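Local coordinates for protein putative glycoside hydrolase (Bacteroides thetaiotaomicron VPI-5482, PDB 3HBZ) that binds calcium and, as a putative glycoside hydrolase, may play a role in carbohydrate metabolism, at residues S128-Y133 with D143-F148; L161-T166 with M175-G180; V122-A127 with L182-F187; I310-S315 with L329-V334. All coordinates share one frame; numbering follows the deposited sequence.

Interaction 1 of 4, residues S128-Y133 with D143-F148; sequences SGNAGY and DDYPTF
S128 meets T147, with S128 CB 3.6 Å from T147 OG1. The serine hydroxyl turns back on its own chain: OG lies between the backbone N and the carbonyl carbon (chi1 68°) and accepts from N130 N, forming an ST turn that leads into the helix for which G129 is the N-cap. N130, in the first turn, is the polar centre. Its ND2 donates to T147 O at 3.0 Å, nearly straight (166° at the hydrogen) and close to the amide plane, while its OD1 takes a weak bond from T147 N and another bond from a water that also donates to T147 OG1, itself bonded to N181 O. N130 O meets the edge of the Y145 ring, 3.3 Å from Y145 CE2. Y133 supplies the apolar part. P146 CD packs over one face of the Y133 ring in a CH-pi contact, and the edge of the Y133 ring turns toward the face of Y145 in an offset edge-to-face pair, planes 64° apart. Y133 OH bonds S165 O and a water shared with D144 O. An alanine in place of this tyrosine would probably open a gap beside P146 and Y145 and leave S165 O without its hydroxyl partner. The N130 amide thus gives T147 one firm bond, to its C=O, and one weak one, from its N-H, tying the helix start to strand 147-150.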
loop_
_atom_site.group_PDB
_atom_site.type_symbol
_atom_site.label_atom_id
_atom_site.label_comp_id
_atom_site.label_asym_id
_atom_site.label_seq_id
_atom_site.Cartn_x
_atom_site.Cartn_y
_atom_site.Cartn_z
ATOM N N SER A 128 2.020 3.225 0.376
ATOM C CA SER A 128 2.039 4.463 -0.426
ATOM C C SER A 128 3.239 4.433 -1.324
ATOM O O SER A 128 4.046 3.491 -1.253
ATOM C CB SER A 128 2.179 5.721 0.444
ATOM O OG SER A 128 3.465 5.798 1.059
ATOM N N GLY A 129 3.386 5.476 -2.145
ATOM C CA GLY A 129 4.597 5.624 -2.930
ATOM C C GLY A 129 5.806 6.230 -2.225
ATOM O O GLY A 129 6.773 6.601 -2.899
ATOM N N ASN A 130 5.769 6.340 -0.891
ATOM C CA ASN A 130 6.894 6.927 -0.148
ATOM C C ASN A 130 8.290 6.353 -0.457
ATOM O O ASN A 130 9.242 7.109 -0.664
ATOM C CB ASN A 130 6.597 6.905 1.356
ATOM C CG ASN A 130 5.627 8.028 1.801
ATOM O OD1 ASN A 130 5.277 8.918 1.029
ATOM N ND2 ASN A 130 5.194 7.968 3.062
ATOM N N ALA A 131 8.412 5.030 -0.503
ATOM C CA ALA A 131 9.680 4.388 -0.861
ATOM C C ALA A 131 10.202 4.888 -2.236
ATOM O O ALA A 131 11.419 5.040 -2.460
ATOM C CB ALA A 131 9.535 2.879 -0.865
ATOM N N GLY A 132 9.274 5.146 -3.132
ATOM C CA GLY A 132 9.603 5.650 -4.453
ATOM C C GLY A 132 10.075 7.089 -4.362
ATOM O O GLY A 132 11.069 7.447 -4.994
ATOM N N TYR A 133 9.330 7.924 -3.639
ATOM C CA TYR A 133 9.723 9.327 -3.479
ATOM C C TYR A 133 11.123 9.535 -2.872
ATOM O O TYR A 133 11.840 10.494 -3.212
ATOM C CB TYR A 133 8.668 10.106 -2.684
ATOM C CG TYR A 133 8.816 11.637 -2.789
ATOM C CD1 TYR A 133 8.504 12.292 -3.950
ATOM C CD2 TYR A 133 9.218 12.397 -1.707
ATOM C CE1 TYR A 133 8.654 13.711 -4.084
ATOM C CE2 TYR A 133 9.322 13.805 -1.790
ATOM C CZ TYR A 133 9.060 14.453 -2.985
ATOM O OH TYR A 133 9.203 15.825 -3.084
ATOM N N ASP A 143 7.757 14.550 7.013
ATOM C CA ASP A 143 6.793 15.577 6.553
ATOM C C ASP A 143 6.989 16.127 5.141
ATOM O O ASP A 143 6.157 16.903 4.669
ATOM C CB ASP A 143 6.805 16.771 7.553
ATOM C CG ASP A 143 5.823 16.548 8.684
ATOM O OD1 ASP A 143 5.275 15.404 8.757
ATOM O OD2 ASP A 143 5.550 17.498 9.449
ATOM N N ASP A 144 8.092 15.760 4.494
ATOM C CA ASP A 144 8.374 16.230 3.142
ATOM C C ASP A 144 7.850 15.234 2.086
ATOM O O ASP A 144 7.901 15.504 0.875
ATOM C CB ASP A 144 9.886 16.394 2.953
ATOM C CG ASP A 144 10.510 17.457 3.844
ATOM O OD1 ASP A 144 9.817 18.407 4.270
ATOM O OD2 ASP A 144 11.735 17.335 4.095
ATOM N N TYR A 145 7.386 14.071 2.520
ATOM C CA TYR A 145 6.889 13.074 1.597
ATOM C C TYR A 145 5.434 13.387 1.143
ATOM O O TYR A 145 4.736 14.221 1.741
ATOM C CB TYR A 145 6.920 11.701 2.234
ATOM C CG TYR A 145 8.298 11.097 2.337
ATOM C CD1 TYR A 145 9.201 11.537 3.291
ATOM C CD2 TYR A 145 8.695 10.052 1.468
ATOM C CE1 TYR A 145 10.474 10.969 3.377
ATOM C CE2 TYR A 145 9.969 9.497 1.539
ATOM C CZ TYR A 145 10.859 9.965 2.480
ATOM O OH TYR A 145 12.098 9.380 2.568
ATOM N N PRO A 146 4.990 12.736 0.059
ATOM C CA PRO A 146 3.621 12.943 -0.421
ATOM C C PRO A 146 2.548 12.407 0.530
ATOM O O PRO A 146 1.401 12.897 0.516
ATOM C CB PRO A 146 3.593 12.174 -1.756
ATOM C CG PRO A 146 5.048 12.160 -2.198
ATOM C CD PRO A 146 5.791 11.909 -0.880
ATOM N N THR A 147 2.934 11.454 1.370
ATOM C CA THR A 147 2.005 10.763 2.236
ATOM C C THR A 147 2.538 10.892 3.675
ATOM O O THR A 147 3.620 10.392 3.975
ATOM C CB THR A 147 1.896 9.336 1.843
ATOM O OG1 THR A 147 1.430 9.227 0.500
ATOM C CG2 THR A 147 0.899 8.561 2.792
ATOM N N PHE A 148 1.799 11.600 4.537
ATOM C CA PHE A 148 2.196 11.766 5.946
ATOM C C PHE A 148 1.001 11.885 6.858
ATOM O O PHE A 148 -0.146 11.855 6.417
ATOM C CB PHE A 148 3.149 12.959 6.132
ATOM C CG PHE A 148 2.561 14.315 5.701
ATOM C CD1 PHE A 148 2.555 14.689 4.356
ATOM C CD2 PHE A 148 2.036 15.200 6.635
ATOM C CE1 PHE A 148 2.043 15.902 3.946
ATOM C CE2 PHE A 148 1.510 16.418 6.237
ATOM C CZ PHE A 148 1.517 16.782 4.895
HETATM O O HOH W 1 3.413 8.640 -1.235
HETATM O O HOH W 2 9.091 17.238 -0.648
#

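Interaction 2 of 4, residues L161-T166 with M175-G180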
loop_
_atom_site.group_PDB
_atom_site.type_symbol
_atom_site.label_atom_id
_atom_site.label_comp_id
_atom_site.label_asym_id
_atom_site.label_seq_id
_atom_site.Cartn_x
_atom_site.Cartn_y
_atom_site.Cartn_z
ATOM N N LEU A 161 -2.329 13.865 2.276
ATOM C CA LEU A 161 -1.774 13.520 0.991
ATOM C C LEU A 161 -1.536 14.829 0.228
ATOM O O LEU A 161 -2.457 15.633 0.048
ATOM C CB LEU A 161 -2.768 12.639 0.228
ATOM C CG LEU A 161 -3.130 11.345 0.976
ATOM C CD1 LEU A 161 -4.116 10.511 0.124
ATOM C CD2 LEU A 161 -1.927 10.477 1.341
ATOM N N VAL A 162 -0.285 15.062 -0.143
ATOM C CA VAL A 162 0.112 16.308 -0.789
ATOM C C VAL A 162 0.960 15.986 -2.030
ATOM O O VAL A 162 1.942 15.342 -1.922
ATOM C CB VAL A 162 0.894 17.236 0.146
ATOM C CG1 VAL A 162 1.382 18.518 -0.595
ATOM C CG2 VAL A 162 0.054 17.658 1.359
ATOM N N THR A 163 0.548 16.471 -3.191
ATOM C CA THR A 163 1.278 16.312 -4.453
ATOM C C THR A 163 2.540 17.156 -4.406
ATOM O O THR A 163 2.493 18.350 -4.143
ATOM C CB THR A 163 0.396 16.713 -5.643
ATOM O OG1 THR A 163 -0.760 15.849 -5.658
ATOM C CG2 THR A 163 1.146 16.592 -7.023
ATOM N N ARG A 164 3.673 16.497 -4.605
ATOM C CA ARG A 164 4.980 17.106 -4.416
ATOM C C ARG A 164 5.731 17.186 -5.730
ATOM O O ARG A 164 5.559 16.317 -6.612
ATOM C CB ARG A 164 5.816 16.219 -3.520
ATOM C CG ARG A 164 5.233 16.044 -2.151
ATOM C CD ARG A 164 5.143 17.338 -1.380
ATOM N NE ARG A 164 4.923 16.939 -0.015
ATOM C CZ ARG A 164 5.346 17.563 1.078
ATOM N NH1 ARG A 164 6.014 18.721 1.046
ATOM N NH2 ARG A 164 5.071 16.990 2.234
ATOM N N SER A 165 6.613 18.170 -5.842
ATOM C CA SER A 165 7.643 18.128 -6.883
ATOM C C SER A 165 8.642 17.005 -6.591
ATOM O O SER A 165 9.023 16.771 -5.423
ATOM C CB SER A 165 8.432 19.444 -6.923
ATOM O OG SER A 165 9.499 19.288 -7.835
ATOM N N THR A 166 9.092 16.322 -7.644
ATOM C CA THR A 166 10.146 15.307 -7.527
ATOM C C THR A 166 11.526 15.880 -7.856
ATOM O O THR A 166 12.512 15.131 -7.954
ATOM C CB THR A 166 9.900 14.182 -8.500
ATOM O OG1 THR A 166 9.816 14.754 -9.810
ATOM C CG2 THR A 166 8.633 13.461 -8.172
HETATM N N MSE A 175 9.163 11.872 -14.630
HETATM C CA MSE A 175 8.249 11.775 -13.493
HETATM C C MSE A 175 8.295 13.058 -12.626
HETATM O O MSE A 175 8.767 13.022 -11.510
HETATM C CB MSE A 175 8.659 10.541 -12.691
HETATM C CG MSE A 175 8.539 9.232 -13.479
HETATM SE SE MSE A 175 9.215 7.696 -12.482
HETATM C CE MSE A 175 8.027 7.818 -10.922
ATOM N N PRO A 176 7.799 14.192 -13.153
ATOM C CA PRO A 176 8.061 15.511 -12.520
ATOM C C PRO A 176 7.287 15.826 -11.241
ATOM O O PRO A 176 7.691 16.723 -10.498
ATOM C CB PRO A 176 7.728 16.515 -13.621
ATOM C CG PRO A 176 6.707 15.757 -14.535
ATOM C CD PRO A 176 7.031 14.297 -14.408
ATOM N N ILE A 177 6.256 15.069 -10.930
ATOM C CA ILE A 177 5.492 15.269 -9.699
ATOM C C ILE A 177 5.157 13.914 -9.102
ATOM O O ILE A 177 5.280 12.886 -9.781
ATOM C CB ILE A 177 4.182 16.061 -9.931
ATOM C CG1 ILE A 177 3.237 15.270 -10.825
ATOM C CG2 ILE A 177 4.457 17.537 -10.499
ATOM C CD1 ILE A 177 1.793 15.881 -10.935
ATOM N N ALA A 178 4.793 13.914 -7.817
ATOM C CA ALA A 178 4.410 12.721 -7.095
ATOM C C ALA A 178 3.129 12.992 -6.310
ATOM O O ALA A 178 3.125 13.790 -5.360
ATOM C CB ALA A 178 5.571 12.315 -6.086
ATOM N N ALA A 179 2.045 12.339 -6.683
ATOM C CA ALA A 179 0.816 12.476 -5.956
ATOM C C ALA A 179 0.948 11.838 -4.606
ATOM O O ALA A 179 1.613 10.838 -4.473
ATOM C CB ALA A 179 -0.395 11.799 -6.716
ATOM N N GLY A 180 0.291 12.393 -3.601
ATOM C CA GLY A 180 0.190 11.686 -2.327
ATOM C C GLY A 180 -0.863 10.605 -2.492
ATOM O O GLY A 180 -2.009 10.879 -2.914
#
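R164 and A178 form an antiparallel hydrogen-bonded pair: R164 N donates to A178 O at 2.9 Å, and A178 N returns a bond to R164 O at 2.8 Å. A third backbone bond, T166 N to P176 O, is straight at the hydrogen (174°), although the donor stands above the carbonyl plane. Two CA-H...O contacts line the same seam, from T163 CA to A178 O and from I177 CA to R164 O. Strands 158-165 and 177-183 are thereby antiparallel neighbours, joined by a connection that carries helix 167-172, part of a beta-rich domain whose family is placed in the galactose-binding clan. Among side-chain bonds, that of T166 stands at the end of the ladder next to that connection. Its OG1 sits between the backbone N and the carbonyl carbon (chi1 56°) and donates to M175 O at 2.6 Å. A valine here would probably leave M175 O without this donor, the loop before I177 then being held by the backbone bond to P176 O. The hydroxyl of T163 is instead held by S314 OG and S315 OG, and the R164 guanidinium reaches D143 O and Y145 O. Apolar contact is modest: T166 CG2 rests 3.9 Å from A178 CB, and T163 CG2 lies 4.0 Å from I177 CD1. At the other end G180 comes close against L161, where a beta carbon on G180 would clash with V162 N.

Interaction 3 of 4, residues V122-A127 with L182-F187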
loop_
_atom_site.group_PDB
_atom_site.type_symbol
_atom_site.label_atom_id
_atom_site.label_comp_id
_atom_site.label_asym_id
_atom_site.label_seq_id
_atom_site.Cartn_x
_atom_site.Cartn_y
_atom_site.Cartn_z
ATOM N N VAL A 122 -0.392 -5.411 15.276
ATOM C CA VAL A 122 -0.592 -4.882 13.938
ATOM C C VAL A 122 -1.321 -5.909 13.033
ATOM O O VAL A 122 -0.889 -7.027 12.915
ATOM C CB VAL A 122 0.750 -4.444 13.285
ATOM C CG1 VAL A 122 0.503 -3.952 11.891
ATOM C CG2 VAL A 122 1.381 -3.328 14.112
ATOM N N VAL A 123 -2.432 -5.528 12.428
ATOM C CA VAL A 123 -3.173 -6.430 11.503
ATOM C C VAL A 123 -3.185 -5.983 10.034
ATOM O O VAL A 123 -3.752 -6.686 9.170
ATOM C CB VAL A 123 -4.620 -6.677 11.990
ATOM C CG1 VAL A 123 -4.555 -7.318 13.393
ATOM C CG2 VAL A 123 -5.458 -5.386 11.982
HETATM N N MSE A 124 -2.559 -4.840 9.745
HETATM C CA MSE A 124 -2.417 -4.348 8.354
HETATM C C MSE A 124 -1.508 -3.120 8.285
HETATM O O MSE A 124 -1.582 -2.228 9.153
HETATM C CB MSE A 124 -3.781 -3.979 7.752
HETATM C CG MSE A 124 -3.733 -3.862 6.219
HETATM SE SE MSE A 124 -5.415 -3.326 5.514
HETATM C CE MSE A 124 -5.291 -1.400 5.860
ATOM N N GLU A 125 -0.656 -3.092 7.263
ATOM C CA GLU A 125 0.115 -1.943 6.878
ATOM C C GLU A 125 -0.413 -1.360 5.564
ATOM O O GLU A 125 -0.440 -2.033 4.524
ATOM C CB GLU A 125 1.584 -2.298 6.717
ATOM C CG GLU A 125 2.144 -3.047 7.915
ATOM C CD GLU A 125 3.675 -3.067 8.000
ATOM O OE1 GLU A 125 4.362 -2.434 7.140
ATOM O OE2 GLU A 125 4.167 -3.710 8.977
ATOM N N TRP A 126 -0.873 -0.115 5.615
ATOM C CA TRP A 126 -1.214 0.611 4.387
ATOM C C TRP A 126 0.070 0.835 3.605
ATOM O O TRP A 126 1.166 0.893 4.173
ATOM C CB TRP A 126 -1.828 1.969 4.683
ATOM C CG TRP A 126 -3.223 1.937 5.252
ATOM C CD1 TRP A 126 -3.571 1.807 6.555
ATOM C CD2 TRP A 126 -4.454 2.060 4.512
ATOM N NE1 TRP A 126 -4.963 1.813 6.672
ATOM C CE2 TRP A 126 -5.512 1.995 5.431
ATOM C CE3 TRP A 126 -4.750 2.248 3.160
ATOM C CZ2 TRP A 126 -6.842 2.077 5.040
ATOM C CZ3 TRP A 126 -6.062 2.367 2.768
ATOM C CH2 TRP A 126 -7.099 2.279 3.697
ATOM N N ALA A 127 -0.072 0.953 2.299
ATOM C CA ALA A 127 1.064 1.242 1.414
ATOM C C ALA A 127 0.899 2.643 0.826
ATOM O O ALA A 127 -0.231 3.164 0.756
ATOM C CB ALA A 127 1.109 0.202 0.281
ATOM N N LEU A 182 -2.416 6.591 -0.718
ATOM C CA LEU A 182 -2.429 5.572 0.298
ATOM C C LEU A 182 -3.357 4.517 -0.223
ATOM O O LEU A 182 -4.447 4.845 -0.737
ATOM C CB LEU A 182 -2.943 6.084 1.647
ATOM C CG LEU A 182 -2.662 5.192 2.854
ATOM C CD1 LEU A 182 -1.182 5.447 3.285
ATOM C CD2 LEU A 182 -3.687 5.451 4.041
ATOM N N PHE A 183 -2.964 3.258 -0.060
ATOM C CA PHE A 183 -3.808 2.181 -0.509
ATOM C C PHE A 183 -3.603 0.858 0.212
ATOM O O PHE A 183 -2.575 0.606 0.808
ATOM C CB PHE A 183 -3.620 1.980 -2.033
ATOM C CG PHE A 183 -2.169 1.741 -2.455
ATOM C CD1 PHE A 183 -1.291 2.794 -2.670
ATOM C CD2 PHE A 183 -1.695 0.476 -2.625
ATOM C CE1 PHE A 183 -0.003 2.589 -3.053
ATOM C CE2 PHE A 183 -0.400 0.254 -3.000
ATOM C CZ PHE A 183 0.458 1.313 -3.228
ATOM N N ILE A 184 -4.606 0.008 0.108
ATOM C CA ILE A 184 -4.510 -1.362 0.553
ATOM C C ILE A 184 -3.779 -2.178 -0.511
ATOM O O ILE A 184 -4.171 -2.223 -1.668
ATOM C CB ILE A 184 -5.863 -1.964 0.858
ATOM C CG1 ILE A 184 -6.478 -1.280 2.094
ATOM C CG2 ILE A 184 -5.747 -3.575 1.086
ATOM C CD1 ILE A 184 -7.917 -1.744 2.352
ATOM N N GLY A 185 -2.727 -2.862 -0.102
ATOM C CA GLY A 185 -1.851 -3.534 -1.087
ATOM C C GLY A 185 -0.382 -3.387 -0.696
ATOM O O GLY A 185 -0.037 -3.323 0.495
ATOM N N SER A 186 0.488 -3.308 -1.699
ATOM C CA SER A 186 1.883 -3.056 -1.435
ATOM C C SER A 186 2.534 -2.210 -2.520
ATOM O O SER A 186 1.992 -2.056 -3.623
ATOM C CB SER A 186 2.634 -4.387 -1.276
ATOM O OG SER A 186 2.519 -5.164 -2.443
ATOM N N PHE A 187 3.701 -1.663 -2.191
ATOM C CA PHE A 187 4.458 -0.825 -3.137
ATOM C C PHE A 187 5.739 -1.563 -3.499
ATOM O O PHE A 187 6.549 -1.850 -2.655
ATOM C CB PHE A 187 4.803 0.539 -2.563
ATOM C CG PHE A 187 5.441 1.499 -3.586
ATOM C CD1 PHE A 187 4.672 2.127 -4.514
ATOM C CD2 PHE A 187 6.793 1.715 -3.613
ATOM C CE1 PHE A 187 5.216 2.995 -5.437
ATOM C CE2 PHE A 187 7.362 2.564 -4.562
ATOM C CZ PHE A 187 6.567 3.208 -5.453
HETATM O O HOH W 3 -2.513 -2.785 2.980
HETATM O O HOH W 4 1.344 -3.232 2.838
#
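A127 and F183 are joined by a reciprocal pair of backbone bonds: A127 N donates to F183 O at 2.9 Å, nearly along the C=O axis, and F183 N donates back to A127 O. CG of F183 lies on the side that brings the ring back over the bridge (chi1 55°), and A127 CB sits over its face, 3.9 Å from the centroid. W126 is held from both faces. L182 CD2 lies against one, 3.5 Å from W126 CE3; on the opposite face I184 CG1 makes a CH-pi contact 4.0 Å from the centroid of the six-membered ring, with the methyl CE of the selenomethionine M124 beside it, toward the rim. The A127-F183 pair is a single antiparallel bridge, set close to the end of strand 121-125 and near the junction of strands 177-183 and 185-187. Next to the bridge, waters replace direct pairing: E125 O receives two, one of which accepts from G185 N at 3.1 Å while the other donates to G185 O at 2.7 Å. G185 takes backbone angles at which a beta carbon would jam against the preceding carbonyl. Farther out, V123 and M124 both face E116 in a classic beta bulge, and E116 OE2 accepts from W126 NE1, fixing the indole's polar edge. E116 also belongs to a sodium site. Y100 meets the W126 ring and F202 the F183 ring, both edge-to-face.

Interaction 4 of 4, residues I310-S315 with L329-V334; sequences IVFTSS and LLIDEV. With CA (calcium ion), chain B.
F312 reaches tip to tip toward V334, with F312 CZ 4.0 Å from V334 CG2, across two strand segments whose axes come no closer than 8.4 Å and share no backbone bonds. The contact is therefore made mostly by side chains meeting between facing layers, consistent with a beta-sandwich-like core. I331 lies against the same phenyl ring: its CG2 sits over the face, toward the rim, and its CD1 comes 3.8 Å from F312 CD1. At the far end L329 CD2 packs on the backbone at T313 O, and L329 CB lies 4.0 Å from S314 CA. The chain turns a corner at E333, and that brings V334 back to the F312 ring. Just before the corner D332 points to the other side and binds calcium through both carboxylate oxygens, OD1 at 2.5 Å and OD2 at 2.6 Å; N101 O, E103 OE2, T155 O, K157 O and a water complete the site. E333 N donates to D332 OD1 from above the carboxylate plane. Strand 328-338 pairs with strands 158-165 and 210-220, strand 306-313 with strands 177-183 and 240-247, and the F312 side chain is further packed by L161, W126 and I241.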
loop_
_atom_site.group_PDB
_atom_site.type_symbol
_atom_site.label_atom_id
_atom_site.label_comp_id
_atom_site.label_asym_id
_atom_site.label_seq_id
_atom_site.Cartn_x
_atom_site.Cartn_y
_atom_site.Cartn_z
ATOM N N ILE A 310 -8.674 -0.212 -1.394
ATOM C CA ILE A 310 -9.151 1.147 -1.167
ATOM C C ILE A 310 -7.973 2.032 -1.531
ATOM O O ILE A 310 -6.817 1.742 -1.144
ATOM C CB ILE A 310 -9.547 1.390 0.299
ATOM C CG1 ILE A 310 -10.777 0.562 0.691
ATOM C CG2 ILE A 310 -9.799 2.920 0.598
ATOM C CD1 ILE A 310 -10.948 0.422 2.206
ATOM N N VAL A 311 -8.256 3.088 -2.277
ATOM C CA VAL A 311 -7.228 4.006 -2.752
ATOM C C VAL A 311 -7.663 5.465 -2.589
ATOM O O VAL A 311 -8.821 5.833 -2.952
ATOM C CB VAL A 311 -6.951 3.786 -4.253
ATOM C CG1 VAL A 311 -5.792 4.704 -4.681
ATOM C CG2 VAL A 311 -6.666 2.301 -4.559
ATOM N N PHE A 312 -6.745 6.260 -2.030
ATOM C CA PHE A 312 -6.839 7.709 -1.910
ATOM C C PHE A 312 -5.673 8.347 -2.643
ATOM O O PHE A 312 -4.542 7.863 -2.540
ATOM C CB PHE A 312 -6.751 8.157 -0.469
ATOM C CG PHE A 312 -7.683 7.429 0.461
ATOM C CD1 PHE A 312 -9.002 7.815 0.543
ATOM C CD2 PHE A 312 -7.221 6.417 1.263
ATOM C CE1 PHE A 312 -9.879 7.165 1.382
ATOM C CE2 PHE A 312 -8.090 5.747 2.141
ATOM C CZ PHE A 312 -9.404 6.124 2.192
ATOM N N THR A 313 -5.941 9.420 -3.370
ATOM C CA THR A 313 -4.865 10.211 -3.995
ATOM C C THR A 313 -5.227 11.705 -4.094
ATOM O O THR A 313 -6.373 12.075 -4.386
ATOM C CB THR A 313 -4.448 9.662 -5.358
ATOM O OG1 THR A 313 -3.405 10.509 -5.877
ATOM C CG2 THR A 313 -5.631 9.677 -6.367
ATOM N N SER A 314 -4.234 12.557 -3.883
ATOM C CA SER A 314 -4.396 13.998 -3.917
ATOM C C SER A 314 -4.519 14.543 -5.353
ATOM O O SER A 314 -4.881 15.687 -5.538
ATOM C CB SER A 314 -3.241 14.670 -3.172
ATOM O OG SER A 314 -1.970 14.365 -3.749
ATOM N N SER A 315 -4.183 13.734 -6.355
ATOM C CA SER A 315 -4.220 14.162 -7.767
ATOM C C SER A 315 -4.734 13.001 -8.639
ATOM O O SER A 315 -4.068 11.996 -8.826
ATOM C CB SER A 315 -2.841 14.589 -8.247
ATOM O OG SER A 315 -2.457 15.841 -7.709
ATOM N N LEU A 329 -5.116 16.533 0.087
ATOM C CA LEU A 329 -6.263 15.756 0.467
ATOM C C LEU A 329 -6.021 15.279 1.895
ATOM O O LEU A 329 -5.017 14.612 2.156
ATOM C CB LEU A 329 -6.451 14.553 -0.485
ATOM C CG LEU A 329 -7.603 13.590 -0.146
ATOM C CD1 LEU A 329 -9.032 14.261 -0.255
ATOM C CD2 LEU A 329 -7.558 12.368 -1.008
ATOM N N LEU A 330 -6.914 15.668 2.799
ATOM C CA LEU A 330 -6.986 15.131 4.164
ATOM C C LEU A 330 -8.112 14.122 4.289
ATOM O O LEU A 330 -9.211 14.344 3.780
ATOM C CB LEU A 330 -7.166 16.268 5.213
ATOM C CG LEU A 330 -6.194 17.420 5.205
ATOM C CD1 LEU A 330 -6.560 18.430 6.371
ATOM C CD2 LEU A 330 -4.663 16.936 5.240
ATOM N N ILE A 331 -7.837 12.989 4.943
ATOM C CA ILE A 331 -8.809 11.914 5.055
ATOM C C ILE A 331 -8.896 11.479 6.491
ATOM O O ILE A 331 -7.862 11.369 7.161
ATOM C CB ILE A 331 -8.401 10.696 4.182
ATOM C CG1 ILE A 331 -8.487 11.009 2.667
ATOM C CG2 ILE A 331 -9.194 9.461 4.554
ATOM C CD1 ILE A 331 -9.935 11.111 2.110
ATOM N N ASP A 332 -10.118 11.286 6.997
ATOM C CA ASP A 332 -10.287 10.752 8.333
ATOM C C ASP A 332 -11.589 9.973 8.487
ATOM O O ASP A 332 -12.533 10.141 7.698
ATOM C CB ASP A 332 -10.217 11.868 9.377
ATOM C CG ASP A 332 -9.650 11.383 10.738
ATOM O OD1 ASP A 332 -9.330 10.181 10.850
ATOM O OD2 ASP A 332 -9.547 12.200 11.691
ATOM N N GLU A 333 -11.625 9.118 9.514
ATOM C CA GLU A 333 -12.842 8.380 9.925
ATOM C C GLU A 333 -13.469 7.593 8.765
ATOM O O GLU A 333 -14.655 7.749 8.445
ATOM C CB GLU A 333 -13.877 9.337 10.528
ATOM C CG GLU A 333 -13.427 10.006 11.805
ATOM C CD GLU A 333 -14.516 10.852 12.492
ATOM O OE1 GLU A 333 -15.664 10.909 11.996
ATOM O OE2 GLU A 333 -14.221 11.455 13.556
ATOM N N VAL A 334 -12.689 6.720 8.145
ATOM C CA VAL A 334 -13.181 6.011 6.982
ATOM C C VAL A 334 -13.649 4.647 7.450
ATOM O O VAL A 334 -13.074 4.067 8.372
ATOM C CB VAL A 334 -12.060 5.833 5.888
ATOM C CG1 VAL A 334 -12.555 5.039 4.694
ATOM C CG2 VAL A 334 -11.569 7.186 5.434
HETATM CA CA CA B . -8.447 10.326 13.164
HETATM O O HOH W 5 -10.506 9.429 13.926
#

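Interactions 1, 3 and 4 are buried, whereas interaction 2 is only partly so and lies farther from the chain's centre. Interactions 2 and 3 both use strand 177-183, first as a backbone ladder, then as a single bridge backed by aromatic packing. Interaction 4 is apolar across the interior, its one metal ligand facing the other way; interaction 1 mixes an amide-to-backbone match with ring contacts where a helix meets a strand. Most of them touch: side-chain hydroxyl bonds join interaction 1 to 2 and 2 to 4, S128 and G129 pack against F187 between 1 and 3, and L182 O accepts from F312 N between 3 and 4.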